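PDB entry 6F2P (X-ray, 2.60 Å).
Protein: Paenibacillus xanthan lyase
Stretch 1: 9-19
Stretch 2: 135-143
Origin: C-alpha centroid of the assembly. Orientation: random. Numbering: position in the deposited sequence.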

# COMPACT_ATOMS: atom_id res chain seq x y z
N LEU A 9 0.76 35.09 26.07
CA LEU A 9 1.34 33.95 25.36
C LEU A 9 2.65 33.54 26.01
O LEU A 9 2.85 32.36 26.30
CB LEU A 9 1.56 34.29 23.88
CG LEU A 9 0.31 34.48 23.04
CD1 LEU A 9 0.67 34.80 21.59
CD2 LEU A 9 -0.57 33.25 23.12
N ARG A 10 3.52 34.52 26.26
CA ARG A 10 4.81 34.26 26.89
C ARG A 10 4.65 33.51 28.21
O ARG A 10 5.42 32.61 28.52
CB ARG A 10 5.60 35.55 27.10
CG ARG A 10 7.03 35.31 27.61
CD ARG A 10 7.73 36.59 28.08
NE ARG A 10 6.99 37.23 29.17
CZ ARG A 10 6.33 38.38 29.05
NH1 ARG A 10 5.68 38.89 30.09
NH2 ARG A 10 6.32 39.04 27.90
N GLU A 11 3.62 33.87 28.97
CA GLU A 11 3.38 33.24 30.26
C GLU A 11 2.88 31.83 30.08
O GLU A 11 3.21 30.92 30.86
CB GLU A 11 2.40 34.06 31.09
CG GLU A 11 3.01 35.34 31.63
CD GLU A 11 1.97 36.32 32.13
OE1 GLU A 11 0.76 35.99 32.11
OE2 GLU A 11 2.36 37.43 32.55
N LYS A 12 2.07 31.64 29.04
CA LYS A 12 1.58 30.32 28.69
C LYS A 12 2.75 29.41 28.31
O LYS A 12 2.80 28.25 28.73
CB LYS A 12 0.61 30.44 27.53
CG LYS A 12 -0.24 29.22 27.28
CD LYS A 12 -0.86 29.35 25.92
CE LYS A 12 -2.02 28.41 25.73
NZ LYS A 12 -2.85 28.91 24.59
N TYR A 13 3.69 29.94 27.54
CA TYR A 13 4.84 29.18 27.06
C TYR A 13 5.77 28.82 28.20
O TYR A 13 6.23 27.68 28.30
CB TYR A 13 5.63 29.99 26.02
CG TYR A 13 6.69 29.18 25.31
CD1 TYR A 13 6.35 28.05 24.58
CD2 TYR A 13 8.03 29.55 25.35
CE1 TYR A 13 7.30 27.30 23.92
CE2 TYR A 13 9.00 28.80 24.69
CZ TYR A 13 8.63 27.67 23.97
OH TYR A 13 9.56 26.91 23.30
N LYS A 14 6.05 29.81 29.04
CA LYS A 14 6.91 29.63 30.19
C LYS A 14 6.34 28.54 31.08
O LYS A 14 7.06 27.65 31.52
CB LYS A 14 7.08 30.93 30.96
CG LYS A 14 7.87 30.78 32.25
CD LYS A 14 8.26 32.12 32.84
CE LYS A 14 8.68 31.97 34.29
NZ LYS A 14 9.27 33.23 34.80
N ALA A 15 5.03 28.59 31.30
CA ALA A 15 4.36 27.54 32.06
C ALA A 15 4.50 26.14 31.42
O ALA A 15 4.50 25.12 32.12
CB ALA A 15 2.91 27.89 32.26
N MET A 16 4.62 26.07 30.09
CA MET A 16 4.91 24.78 29.46
C MET A 16 6.33 24.33 29.80
O MET A 16 6.59 23.16 30.03
CB MET A 16 4.75 24.85 27.94
CG MET A 16 3.38 25.26 27.45
SD MET A 16 3.40 25.62 25.68
CE MET A 16 3.42 23.97 24.99
N LEU A 17 7.24 25.29 29.81
CA LEU A 17 8.63 25.01 30.15
C LEU A 17 8.82 24.58 31.61
O LEU A 17 9.50 23.59 31.88
CB LEU A 17 9.49 26.23 29.85
CG LEU A 17 9.56 26.68 28.39
CD1 LEU A 17 10.44 27.91 28.29
CD2 LEU A 17 10.09 25.57 27.52
N ASN A 18 8.21 25.30 32.55
CA ASN A 18 8.52 25.04 33.96
C ASN A 18 7.39 24.49 34.82
O ASN A 18 7.58 24.23 36.00
CB ASN A 18 9.16 26.27 34.62
CG ASN A 18 8.18 27.41 34.82
OD1 ASN A 18 6.97 27.26 34.60
ND2 ASN A 18 8.69 28.56 35.24
N GLY A 19 6.21 24.31 34.23
CA GLY A 19 5.10 23.70 34.95
C GLY A 19 4.14 24.66 35.61
O GLY A 19 3.12 24.24 36.17
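Stretch 2, residues 135-143: NDIVALMYT

Stretch 2 crosses stretch 1 as a second helix. Residues 9-18 are helical, as the i to i+4 bonds from Tyr 13 N to Leu 9 O (2.8 Å) through Asn 18 N to Lys 14 O (2.8 Å) attest; in stretch 2 the same pattern runs from Ala 139 N to Asn 135 O (2.9 Å) to Met 141 N to Ile 137 O (2.9 Å), and Tyr 142 and Thr 143 continue in a 3-10 segment. The two axes approach to 9.2 Å with a signed crossing angle of -107°, so the helices lie nearly at right angles, running slightly against each other. The backbones come nearest at Lys 14 and Ala 139, whose CA atoms are 5.8 Å apart, a spacing compatible with the small alanine side chain at the crossing. The contact buries 518 Å², both sides summed.

Along stretch 1, Leu 9 is out of reach and the contact opens at Arg 10. With chi1 and chi2 both t, its side chain extends to Tyr 142, where the guanidinium lies flat on the ring: the planes differ by 5° and the centres are 4.0 Å apart. Arg 10 CZ is 34° off the ring normal, so the cation-pi contact is off-centre, whereas Arg 10 CD sits over the face, 3.6 Å from the Tyr 142 ring centroid. Glu 11 points away and Lys 12 is out of reach.

One turn on, Tyr 13 points toward stretch 2 and presents its ring edge. Its OH donates a hydrogen bond to Asp 136 OD1 (2.9 Å), and its CD2 packs on Ala 139 CB at 3.9 Å. The CA-to-CB bond of Asp 136 points sideways relative to stretch 1, but its carboxylate comes nearer and meets the hydroxyl.

The CA-to-CB bond of Lys 14 points sideways relative to stretch 2; with all four chi angles t, the extended chain passes Ala 139 O, 3.6 Å from CD. NZ then donates to Leu 140 O (3.2 Å) and to water 1 (3.1 Å); the water also accepts from Thr 143 N at 3.2 Å, linking the lysine to the 3-10 segment.

Ala 15 points away and Met 16 is out of reach, which leaves Leu 17 to carry the apolar contact onward. Its CD1 lies 3.9 Å from Ala 139 CB and 3.7 Å from Asp 136 O, while its CB meets Leu 140 CD2 at 3.8 Å. Asn 18 adds a minor contact, ND2 to Leu 140 CD2 at 4.2 Å. At Gly 19 phi turns positive (95°) and the helical conformation ends, clear of stretch 2.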

# COMPACT_ATOMS: atom_id res chain seq x y z
N ASN A 135 15.66 31.02 22.86
CA ASN A 135 14.26 31.38 23.04
C ASN A 135 13.73 30.92 24.39
O ASN A 135 13.04 31.64 25.09
CB ASN A 135 13.38 30.77 21.95
CG ASN A 135 13.29 31.63 20.73
OD1 ASN A 135 13.49 32.85 20.80
ND2 ASN A 135 12.99 31.01 19.58
N ASP A 136 14.07 29.69 24.74
CA ASP A 136 13.57 29.10 25.97
C ASP A 136 14.15 29.79 27.20
O ASP A 136 13.42 30.10 28.14
CB ASP A 136 13.83 27.60 25.99
CG ASP A 136 13.01 26.86 24.95
OD1 ASP A 136 12.21 27.52 24.24
OD2 ASP A 136 13.15 25.62 24.84
N ILE A 137 15.46 30.04 27.18
CA ILE A 137 16.11 30.77 28.25
C ILE A 137 15.43 32.11 28.46
O ILE A 137 14.98 32.42 29.56
CB ILE A 137 17.59 31.01 27.95
CG1 ILE A 137 18.34 29.68 27.91
CG2 ILE A 137 18.21 31.95 29.00
CD1 ILE A 137 19.70 29.78 27.27
N VAL A 138 15.35 32.89 27.38
CA VAL A 138 14.72 34.20 27.44
C VAL A 138 13.28 34.13 27.95
O VAL A 138 12.82 35.02 28.66
CB VAL A 138 14.77 34.90 26.07
CG1 VAL A 138 13.98 36.20 26.10
CG2 VAL A 138 16.22 35.16 25.68
N ALA A 139 12.57 33.06 27.61
CA ALA A 139 11.20 32.92 28.09
C ALA A 139 11.17 32.84 29.61
O ALA A 139 10.39 33.53 30.27
CB ALA A 139 10.52 31.70 27.47
N LEU A 140 12.05 32.02 30.17
CA LEU A 140 12.12 31.84 31.61
C LEU A 140 12.63 33.09 32.33
O LEU A 140 12.14 33.44 33.40
CB LEU A 140 13.03 30.66 31.95
CG LEU A 140 12.61 29.30 31.40
CD1 LEU A 140 13.69 28.26 31.67
CD2 LEU A 140 11.28 28.86 32.00
N MET A 141 13.61 33.76 31.73
CA MET A 141 14.37 34.79 32.43
C MET A 141 13.89 36.20 32.10
O MET A 141 14.48 37.19 32.56
CB MET A 141 15.85 34.65 32.06
CG MET A 141 16.47 33.31 32.42
SD MET A 141 16.63 33.07 34.19
CE MET A 141 17.65 34.48 34.61
N TYR A 142 12.83 36.28 31.30
CA TYR A 142 12.32 37.54 30.75
C TYR A 142 12.25 38.72 31.73
O TYR A 142 12.79 39.79 31.47
CB TYR A 142 10.94 37.28 30.15
CG TYR A 142 10.52 38.29 29.11
CD1 TYR A 142 10.95 38.18 27.80
CD2 TYR A 142 9.68 39.35 29.44
CE1 TYR A 142 10.57 39.10 26.84
CE2 TYR A 142 9.28 40.27 28.48
CZ TYR A 142 9.73 40.15 27.19
OH TYR A 142 9.34 41.06 26.23
N THR A 143 11.57 38.50 32.85
CA THR A 143 11.37 39.55 33.84
C THR A 143 12.67 39.97 34.55
O THR A 143 12.70 41.01 35.23
CB THR A 143 10.37 39.08 34.91
OG1 THR A 143 10.87 37.89 35.53
CG2 THR A 143 9.04 38.78 34.27
O HOH W 1 9.96 35.81 33.19